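NAD_Gly3P_dh, NAD-dependent glycerol-3-phosphate dehydrogenase (Streptosporangium roseum, PDB 5OCM) binds NADP and probably reduces imines to amines as an NADPH-dependent oxidoreductase related to the beta-hydroxyacid dehydrogenases. Local coordinates at residues 56-61 against 85-90; 63-68 against 89-94; 136-141 against 161-166. One frame throughout, in Å; residues are numbered along the deposited sequence.

Contact 1 of 3, residues 56-61 against 85-90; sequences AAEASP and AGRVLV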
loop_
_atom_site.group_PDB
_atom_site.type_symbol
_atom_site.label_atom_id
_atom_site.label_comp_id
_atom_site.label_asym_id
_atom_site.label_seq_id
_atom_site.Cartn_x
_atom_site.Cartn_y
_atom_site.Cartn_z
ATOM N N ALA A 56 -18.295 -29.474 21.174
ATOM C CA ALA A 56 -17.366 -29.231 20.078
ATOM C C ALA A 56 -15.920 -29.285 20.554
ATOM O O ALA A 56 -15.063 -29.948 19.947
ATOM C CB ALA A 56 -17.690 -27.927 19.433
ATOM N N ALA A 57 -15.656 -28.645 21.698
ATOM C CA ALA A 57 -14.336 -28.613 22.265
ATOM C C ALA A 57 -13.847 -30.015 22.651
ATOM O O ALA A 57 -12.676 -30.350 22.412
ATOM C CB ALA A 57 -14.270 -27.672 23.449
ATOM N N GLU A 58 -14.776 -30.837 23.138
ATOM C CA GLU A 58 -14.433 -32.183 23.583
ATOM C C GLU A 58 -14.087 -33.113 22.446
ATOM O O GLU A 58 -13.491 -34.146 22.686
ATOM C CB GLU A 58 -15.619 -32.853 24.361
ATOM C CG GLU A 58 -15.766 -32.411 25.778
ATOM C CD GLU A 58 -16.956 -33.041 26.497
ATOM O OE1 GLU A 58 -17.964 -33.487 25.872
ATOM O OE2 GLU A 58 -16.855 -33.045 27.734
ATOM N N ALA A 59 -14.454 -32.763 21.206
ATOM C CA ALA A 59 -14.313 -33.681 20.070
ATOM C C ALA A 59 -12.901 -33.783 19.497
ATOM O O ALA A 59 -12.589 -34.787 18.831
ATOM C CB ALA A 59 -15.275 -33.271 18.996
ATOM N N SER A 60 -12.052 -32.772 19.734
ATOM C CA SER A 60 -10.784 -32.688 19.028
ATOM C C SER A 60 -9.603 -32.331 19.915
ATOM O O SER A 60 -9.769 -31.621 20.900
ATOM C CB SER A 60 -10.846 -31.608 17.900
ATOM O OG SER A 60 -12.043 -31.740 17.118
ATOM N N PRO A 61 -8.391 -32.719 19.513
ATOM C CA PRO A 61 -7.197 -32.281 20.257
ATOM C C PRO A 61 -6.735 -30.867 19.926
ATOM O O PRO A 61 -5.848 -30.362 20.626
ATOM C CB PRO A 61 -6.113 -33.265 19.791
ATOM C CG PRO A 61 -6.568 -33.716 18.451
ATOM C CD PRO A 61 -8.064 -33.732 18.497
ATOM N N ALA A 85 -8.408 -28.918 28.925
ATOM C CA ALA A 85 -7.345 -29.816 29.413
ATOM C C ALA A 85 -6.867 -30.839 28.419
ATOM O O ALA A 85 -7.635 -31.649 27.858
ATOM C CB ALA A 85 -7.792 -30.538 30.717
ATOM N N GLY A 86 -5.560 -30.773 28.116
ATOM C CA GLY A 86 -4.891 -31.701 27.207
ATOM C C GLY A 86 -5.020 -31.306 25.748
ATOM O O GLY A 86 -4.624 -32.104 24.887
ATOM N N ARG A 87 -5.711 -30.197 25.451
ATOM C CA ARG A 87 -5.985 -29.794 24.069
ATOM C C ARG A 87 -5.201 -28.529 23.798
ATOM O O ARG A 87 -4.752 -27.854 24.672
ATOM C CB ARG A 87 -7.472 -29.535 23.820
ATOM C CG ARG A 87 -8.346 -30.726 24.198
ATOM C CD ARG A 87 -9.833 -30.428 24.089
ATOM N NE ARG A 87 -10.550 -31.437 24.835
ATOM C CZ ARG A 87 -10.845 -32.651 24.406
ATOM N NH1 ARG A 87 -10.567 -33.050 23.198
ATOM N NH2 ARG A 87 -11.444 -33.491 25.244
ATOM N N VAL A 88 -4.972 -28.249 22.515
ATOM C CA VAL A 88 -4.263 -27.051 22.129
ATOM C C VAL A 88 -5.302 -26.073 21.596
ATOM O O VAL A 88 -6.069 -26.422 20.711
ATOM C CB VAL A 88 -3.154 -27.346 21.140
ATOM C CG1 VAL A 88 -2.585 -26.057 20.564
ATOM C CG2 VAL A 88 -2.101 -28.267 21.803
ATOM N N LEU A 89 -5.347 -24.901 22.202
ATOM C CA LEU A 89 -6.310 -23.885 21.878
ATOM C C LEU A 89 -5.608 -22.864 20.983
ATOM O O LEU A 89 -4.521 -22.373 21.339
ATOM C CB LEU A 89 -6.789 -23.206 23.144
ATOM C CG LEU A 89 -7.669 -21.990 23.022
ATOM C CD1 LEU A 89 -8.966 -22.336 22.336
ATOM C CD2 LEU A 89 -7.909 -21.342 24.393
ATOM N N VAL A 90 -6.239 -22.535 19.854
ATOM C CA VAL A 90 -5.690 -21.603 18.879
ATOM C C VAL A 90 -6.716 -20.490 18.694
ATOM O O VAL A 90 -7.864 -20.758 18.306
ATOM C CB VAL A 90 -5.449 -22.281 17.519
ATOM C CG1 VAL A 90 -4.980 -21.267 16.453
ATOM C CG2 VAL A 90 -4.469 -23.467 17.661
#

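Contact 2 of 3, residues 63-68 against 89-94; sequences VVVCVS and LVNLTS. With NAP (NADP nicotinamide-adenine-dinucleotide phosphate), chain G.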
loop_
_atom_site.group_PDB
_atom_site.type_symbol
_atom_site.label_atom_id
_atom_site.label_comp_id
_atom_site.label_asym_id
_atom_site.label_seq_id
_atom_site.Cartn_x
_atom_site.Cartn_y
_atom_site.Cartn_z
ATOM N N VAL A 63 -8.346 -27.015 18.984
ATOM C CA VAL A 63 -9.566 -26.234 19.022
ATOM C C VAL A 63 -9.243 -24.809 18.596
ATOM O O VAL A 63 -8.433 -24.123 19.219
ATOM C CB VAL A 63 -10.183 -26.177 20.421
ATOM C CG1 VAL A 63 -11.487 -25.340 20.416
ATOM C CG2 VAL A 63 -10.427 -27.579 20.951
ATOM N N VAL A 64 -9.894 -24.382 17.525
ATOM C CA VAL A 64 -9.623 -23.080 16.894
ATOM C C VAL A 64 -10.852 -22.188 17.170
ATOM O O VAL A 64 -11.979 -22.597 16.889
ATOM C CB VAL A 64 -9.456 -23.237 15.406
ATOM C CG1 VAL A 64 -9.257 -21.869 14.723
ATOM C CG2 VAL A 64 -8.255 -24.139 15.144
ATOM N N VAL A 65 -10.629 -20.962 17.670
ATOM C CA VAL A 65 -11.728 -20.055 17.894
ATOM C C VAL A 65 -11.568 -18.851 16.978
ATOM O O VAL A 65 -10.472 -18.245 16.922
ATOM C CB VAL A 65 -11.905 -19.625 19.383
ATOM C CG1 VAL A 65 -10.668 -19.338 20.097
ATOM C CG2 VAL A 65 -12.965 -18.567 19.567
ATOM N N CYS A 66 -12.670 -18.443 16.359
ATOM C CA CYS A 66 -12.661 -17.262 15.465
ATOM C C CYS A 66 -13.999 -16.575 15.577
ATOM O O CYS A 66 -14.918 -16.846 14.829
ATOM C CB CYS A 66 -12.321 -17.656 14.065
ATOM S SG CYS A 66 -12.107 -16.205 12.977
ATOM N N VAL A 67 -14.121 -15.745 16.623
ATOM C CA VAL A 67 -15.356 -14.992 16.902
ATOM C C VAL A 67 -15.075 -13.501 16.738
ATOM O O VAL A 67 -14.024 -13.116 16.187
ATOM C CB VAL A 67 -16.000 -15.386 18.251
ATOM C CG1 VAL A 67 -16.479 -16.831 18.174
ATOM C CG2 VAL A 67 -15.028 -15.155 19.429
ATOM N N SER A 68 -16.004 -12.634 17.123
ATOM C CA SER A 68 -15.864 -11.216 16.774
ATOM C C SER A 68 -14.685 -10.533 17.527
ATOM O O SER A 68 -13.792 -9.983 16.903
ATOM C CB SER A 68 -17.197 -10.492 17.043
ATOM O OG SER A 68 -17.528 -10.749 18.426
ATOM N N LEU A 89 -5.347 -24.901 22.202
ATOM C CA LEU A 89 -6.310 -23.885 21.878
ATOM C C LEU A 89 -5.608 -22.864 20.983
ATOM O O LEU A 89 -4.521 -22.373 21.339
ATOM C CB LEU A 89 -6.789 -23.206 23.144
ATOM C CG LEU A 89 -7.669 -21.990 23.022
ATOM C CD1 LEU A 89 -8.966 -22.336 22.336
ATOM C CD2 LEU A 89 -7.909 -21.342 24.393
ATOM N N VAL A 90 -6.239 -22.535 19.854
ATOM C CA VAL A 90 -5.690 -21.603 18.879
ATOM C C VAL A 90 -6.716 -20.490 18.694
ATOM O O VAL A 90 -7.864 -20.758 18.306
ATOM C CB VAL A 90 -5.449 -22.281 17.519
ATOM C CG1 VAL A 90 -4.980 -21.267 16.453
ATOM C CG2 VAL A 90 -4.469 -23.467 17.661
ATOM N N ASN A 91 -6.345 -19.253 19.024
ATOM C CA ASN A 91 -7.273 -18.133 18.956
ATOM C C ASN A 91 -6.906 -17.239 17.799
ATOM O O ASN A 91 -5.816 -16.676 17.778
ATOM C CB ASN A 91 -7.221 -17.367 20.267
ATOM C CG ASN A 91 -8.209 -16.201 20.320
ATOM O OD1 ASN A 91 -9.099 -16.060 19.464
ATOM N ND2 ASN A 91 -8.110 -15.430 21.427
ATOM N N LEU A 92 -7.787 -17.181 16.818
ATOM C CA LEU A 92 -7.605 -16.388 15.592
ATOM C C LEU A 92 -8.530 -15.168 15.566
ATOM O O LEU A 92 -8.723 -14.498 14.519
ATOM C CB LEU A 92 -7.812 -17.267 14.351
ATOM C CG LEU A 92 -6.839 -18.450 14.195
ATOM C CD1 LEU A 92 -7.115 -19.245 12.927
ATOM C CD2 LEU A 92 -5.403 -17.978 14.281
ATOM N N THR A 93 -9.132 -14.852 16.719
ATOM C CA THR A 93 -9.979 -13.661 16.835
ATOM C C THR A 93 -9.112 -12.386 16.856
ATOM O O THR A 93 -8.100 -12.369 17.511
ATOM C CB THR A 93 -10.798 -13.765 18.146
ATOM O OG1 THR A 93 -11.543 -15.005 18.098
ATOM C CG2 THR A 93 -11.720 -12.615 18.321
ATOM N N SER A 94 -9.535 -11.324 16.181
ATOM C CA SER A 94 -8.837 -10.032 16.243
ATOM C C SER A 94 -8.827 -9.446 17.657
ATOM O O SER A 94 -9.738 -9.652 18.439
ATOM C CB SER A 94 -9.435 -9.029 15.270
ATOM O OG SER A 94 -9.512 -9.563 13.994
HETATM P PA NAP G . -18.558 -12.269 11.548
HETATM O O1A NAP G . -19.072 -12.749 10.192
HETATM O O2A NAP G . -19.244 -11.048 11.958
HETATM O O5B NAP G . -18.676 -13.421 12.700
HETATM C C5B NAP G . -18.651 -13.054 14.076
HETATM C C4B NAP G . -18.684 -14.386 14.785
HETATM O O4B NAP G . -18.499 -14.240 16.182
HETATM C C3B NAP G . -20.003 -15.197 14.584
HETATM O O3B NAP G . -19.738 -16.615 14.470
HETATM C C2B NAP G . -20.744 -14.878 15.900
HETATM O O2B NAP G . -21.804 -15.793 16.232
HETATM C C1B NAP G . -19.595 -14.896 16.870
HETATM N N9A NAP G . -19.877 -14.228 18.126
HETATM C C8A NAP G . -20.024 -12.922 18.371
HETATM N N7A NAP G . -20.262 -12.692 19.654
HETATM C C5A NAP G . -20.276 -13.901 20.250
HETATM C C6A NAP G . -20.468 -14.384 21.606
HETATM N N6A NAP G . -20.712 -13.479 22.632
HETATM N N1A NAP G . -20.500 -15.718 21.816
HETATM C C2A NAP G . -20.272 -16.611 20.828
HETATM N N3A NAP G . -20.054 -16.249 19.547
HETATM C C4A NAP G . -20.045 -14.925 19.254
HETATM O O3 NAP G . -17.020 -11.906 11.581
HETATM P PN NAP G . -15.878 -12.650 10.663
HETATM O O1N NAP G . -15.639 -11.845 9.451
HETATM O O2N NAP G . -16.064 -14.176 10.700
HETATM O O5D NAP G . -14.677 -12.235 11.661
HETATM C C5D NAP G . -14.387 -13.089 12.770
HETATM C C4D NAP G . -13.028 -12.675 13.298
HETATM O O4D NAP G . -12.022 -12.899 12.221
HETATM C C3D NAP G . -13.025 -11.199 13.743
HETATM O O3D NAP G . -12.209 -11.022 14.915
HETATM C C2D NAP G . -12.376 -10.543 12.512
HETATM O O2D NAP G . -11.740 -9.274 12.734
HETATM C C1D NAP G . -11.387 -11.658 12.079
HETATM N N1N NAP G . -10.978 -11.561 10.692
HETATM C C2N NAP G . -11.866 -11.566 9.719
HETATM C C3N NAP G . -11.465 -11.441 8.375
HETATM C C7N NAP G . -12.414 -11.364 7.240
HETATM O O7N NAP G . -11.898 -11.104 6.132
HETATM N N7N NAP G . -13.693 -11.543 7.427
HETATM C C4N NAP G . -10.095 -11.376 8.072
HETATM C C5N NAP G . -9.193 -11.485 9.125
HETATM C C6N NAP G . -9.679 -11.578 10.418
HETATM P P2B NAP G . -23.271 -15.554 15.626
HETATM O O1X NAP G . -23.232 -16.127 14.248
HETATM O O2X NAP G . -24.082 -16.260 16.658
HETATM O O3X NAP G . -23.526 -14.054 15.796
#

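Contact 3 of 3, residues 136-141 against 161-166; sequences SGPEAA and ADHGLS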
loop_
_atom_site.group_PDB
_atom_site.type_symbol
_atom_site.label_atom_id
_atom_site.label_comp_id
_atom_site.label_asym_id
_atom_site.label_seq_id
_atom_site.Cartn_x
_atom_site.Cartn_y
_atom_site.Cartn_z
ATOM N N SER A 136 1.843 -16.864 17.555
ATOM C CA SER A 136 2.736 -16.675 18.678
ATOM C C SER A 136 2.350 -17.551 19.800
ATOM O O SER A 136 1.173 -17.945 19.951
ATOM C CB SER A 136 2.651 -15.227 19.199
ATOM O OG SER A 136 2.824 -14.339 18.157
ATOM N N GLY A 137 3.342 -17.864 20.629
ATOM C CA GLY A 137 3.141 -18.789 21.776
ATOM C C GLY A 137 4.290 -19.771 21.784
ATOM O O GLY A 137 5.330 -19.523 21.173
ATOM N N PRO A 138 4.128 -20.885 22.489
ATOM C CA PRO A 138 5.287 -21.829 22.611
ATOM C C PRO A 138 5.672 -22.440 21.316
ATOM O O PRO A 138 4.812 -22.967 20.575
ATOM C CB PRO A 138 4.802 -22.895 23.595
ATOM C CG PRO A 138 3.438 -22.509 24.000
ATOM C CD PRO A 138 2.961 -21.281 23.311
ATOM N N GLU A 139 6.953 -22.361 20.985
ATOM C CA GLU A 139 7.415 -22.854 19.679
ATOM C C GLU A 139 7.129 -24.325 19.501
ATOM O O GLU A 139 6.774 -24.762 18.416
ATOM C CB GLU A 139 8.907 -22.570 19.504
ATOM C CG GLU A 139 9.367 -22.888 18.116
ATOM C CD GLU A 139 10.750 -22.308 17.768
ATOM O OE1 GLU A 139 11.580 -22.191 18.705
ATOM O OE2 GLU A 139 11.007 -22.032 16.555
ATOM N N ALA A 140 7.243 -25.101 20.571
ATOM C CA ALA A 140 7.016 -26.548 20.454
ATOM C C ALA A 140 5.590 -26.856 20.073
ATOM O O ALA A 140 5.354 -27.785 19.306
ATOM C CB ALA A 140 7.342 -27.214 21.773
ATOM N N ALA A 141 4.618 -26.091 20.593
ATOM C CA ALA A 141 3.212 -26.293 20.204
ATOM C C ALA A 141 2.964 -25.896 18.760
ATOM O O ALA A 141 2.246 -26.590 18.050
ATOM C CB ALA A 141 2.304 -25.562 21.158
ATOM N N ALA A 161 7.651 -16.343 21.055
ATOM C CA ALA A 161 7.011 -16.838 22.284
ATOM C C ALA A 161 5.981 -15.942 22.956
ATOM O O ALA A 161 5.061 -16.419 23.605
ATOM C CB ALA A 161 8.139 -17.165 23.295
ATOM N N ASP A 162 6.145 -14.621 22.842
ATOM C CA ASP A 162 5.167 -13.708 23.388
ATOM C C ASP A 162 3.864 -13.749 22.625
ATOM O O ASP A 162 3.789 -13.290 21.483
ATOM C CB ASP A 162 5.747 -12.254 23.413
ATOM C CG ASP A 162 4.694 -11.174 23.683
ATOM O OD1 ASP A 162 3.653 -11.378 24.365
ATOM O OD2 ASP A 162 4.932 -10.048 23.188
ATOM N N HIS A 163 2.806 -14.200 23.285
ATOM C CA HIS A 163 1.477 -14.342 22.678
ATOM C C HIS A 163 0.950 -13.049 22.090
ATOM O O HIS A 163 0.218 -13.090 21.123
ATOM C CB HIS A 163 0.493 -14.871 23.696
ATOM C CG HIS A 163 0.727 -16.300 24.087
ATOM N ND1 HIS A 163 1.499 -16.655 25.170
ATOM C CD2 HIS A 163 0.276 -17.450 23.546
ATOM C CE1 HIS A 163 1.492 -17.962 25.307
ATOM N NE2 HIS A 163 0.777 -18.473 24.304
ATOM N N GLY A 164 1.310 -11.888 22.663
ATOM C CA GLY A 164 0.892 -10.596 22.135
ATOM C C GLY A 164 1.465 -10.174 20.837
ATOM O O GLY A 164 0.977 -9.223 20.209
ATOM N N LEU A 165 2.499 -10.839 20.337
ATOM C CA LEU A 165 3.177 -10.380 19.078
ATOM C C LEU A 165 2.248 -10.470 17.921
ATOM O O LEU A 165 2.297 -9.602 17.040
ATOM C CB LEU A 165 4.402 -11.239 18.770
ATOM C CG LEU A 165 5.689 -10.859 19.503
ATOM C CD1 LEU A 165 6.721 -11.993 19.265
ATOM C CD2 LEU A 165 6.177 -9.485 19.065
ATOM N N SER A 166 1.425 -11.542 17.831
ATOM C CA SER A 166 0.539 -11.718 16.712
ATOM C C SER A 166 -0.375 -10.508 16.523
ATOM O O SER A 166 -0.537 -9.994 15.386
ATOM C CB SER A 166 -0.273 -13.015 16.851
ATOM O OG SER A 166 0.583 -14.127 16.684
#

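Contact 1 of 3, residues 56-61 against 85-90
Arg87 carries most of the side-chain part of this contact, laying its side chain along the end of helix 53-58 and the turn that follows it. Its CG sits anti to the carbonyl carbon (chi1 -55°), and the chain then runs extended from CG to NE, long enough to take the guanidinium from the start of strand 88-91 to the backbone of Glu58 and Ser60. Along the way Arg87 CD passes 3.3 Å from Ala57 O.

The guanidinium is addressed in two ways. At its edge, Arg87 NH1 donates to Ser60 O over 2.8 Å; the acceptor lies only 10° out of the guanidinium plane, whereas seen from the carbonyl the nitrogen stands well above the plane of the peptide and not on a lone pair. Over one face lies the backbone of Ala57 and Glu58, with Glu58 CA 3.6 Å above the plane and over its centre. Glu58 O is also close, 3.2 Å from Arg87 NH1. The carboxylate of Glu58 turns elsewhere, to a salt bridge with Arg54, and the N-H of Arg87 NE is taken by Val83 O.

One residue further along each segment, backbone meets backbone: Val88 N donates to Pro61 O over 3.0 Å, nearly straight at 170°, and Arg87 CA comes within 3.5 Å of the same oxygen. This bond lies where the parallel strands 62-65 and 88-91 of the Rossmann-type domain begin side by side.

The chemistry is thus that of a cation served by carbonyl oxygens. Those of Ala57, Glu58 and Ser60, gathered near the C-terminal end of the helix, carry partial negative charge, so the guanidinium would probably be favoured here electrostatically, without needing a carboxylate from segment 56-61.

Contact 2 of 3, residues 63-68 against 89-94
Thr93 turns OG1 anti to its carbonyl carbon (chi1 -57°), which directs the hydroxyl to Val67 and leaves CG2 3.2 Å from Val67 O. Asn91 holds CG anti to its backbone N (chi1 -177°), bringing OD1 back over the turn that follows. The two side chains interlock: Thr93 OG1 donates to Asn91 OD1 in the plane of the amide carbonyl, while Thr93 N reaches the same oxygen from above that plane, closing an Asx turn. With its proton given to Asn91, Thr93 OG1 accepts from Val67 N over 3.1 Å at 163°. Asn91 ND2 is bound in turn to Tyr114.

Behind these groups, strands 63-65 and 89-91 run parallel, their axes 4.7 Å apart. Val90 N donates to Val63 O, Val65 N to Val90 O, and beyond the paired strands Leu92 N to Val65 O. Val64 and Val90 stand side by side on one face, where Val64 CG1 also meets Leu92 CD1 at 3.8 Å; on the other, Val65 CG1 packs between Leu89 CD1 and Asn91 OD1.

This is the beta-alpha-beta crossover of a Rossmann fold, with helix 70-77 linking two neighbouring parallel strands, and the cofactor lies at their C-terminal ends. There NADP O3D receives Ser94 N over 3.0 Å and also lies 2.7 Å from Ser68 O and 3.0 Å from Val67 O; which carbonyl takes its proton is not settled. Ser94 OG shares a hydrogen bond with O2D of the same ribose. Cys66 SG touches that sugar at O4D, 3.4 Å away, whereas Val67 CB lies against O4B of the adenosine ribose. Ser94 also borders the bound trifluoroacetophenone hydrate and packs on Thr241 of the second subunit.

Contact 3 of 3, residues 136-141 against 161-166
Ser136 OG donates to Ser166 OG over 2.7 Å, a tip-to-tip bond between the end of strand 131-136 and the first turn of helix 165-192. The CB of Ser136 meanwhile rests 3.2 Å from Asp162 O. Alongside, Gly137 CA lies over one face of the His163 ring, 3.8 Å from its centroid and 25° off the normal, a CH-pi contact. Pro138 CD approaches the same ring obliquely, 3.7 Å from His163 NE2. A nearly straight CA-H...O contact joins Ala161 CA to Gly137 O, at 3.4 Å and 177°.

The second shell fixes these groups. His163 holds CG anti to its carbonyl carbon (chi1 -70°), and NE2 is hydrogen-bonded to Tyr114 O, which sets the ring over the glycine. Ser166 OG binds Asp116 O as well. Asp162 OD1 caps the turn into the helix by accepting from Gly164 N over 2.9 Å, and the same carboxylate forms a salt bridge with Arg101.

The hydroxyls therefore form a short hydrogen-bonded chain, Ser136 to Ser166 to Asp116 O, in which each buried serine finds an acceptor. It joins strands 113-120 and 131-136 of the sheet to the start of the long helix 165-192.

Overall arrangement
Contact 1 adjoins the start of the strand pairing that contact 2 continues: they share Leu89 and Val90, and Val88 O lies 2.9 Å from Val63 N, probably as a hydrogen bond where one passes into the other. Their centres are 12 Å apart. Contact 2 ends at the cofactor, whereas in contact 1 the Ala57 side chain stays about 13 Å from NADP. Contact 3 touches neither, its centre about 14 Å from that of contact 2 and about 18 Å from that of contact 1. It is nonetheless tied to contact 2 through strand 113-120, since Tyr114 bonds both Asn91 and His163. Ser166 lies about 11 Å from NADP, side chain to cofactor.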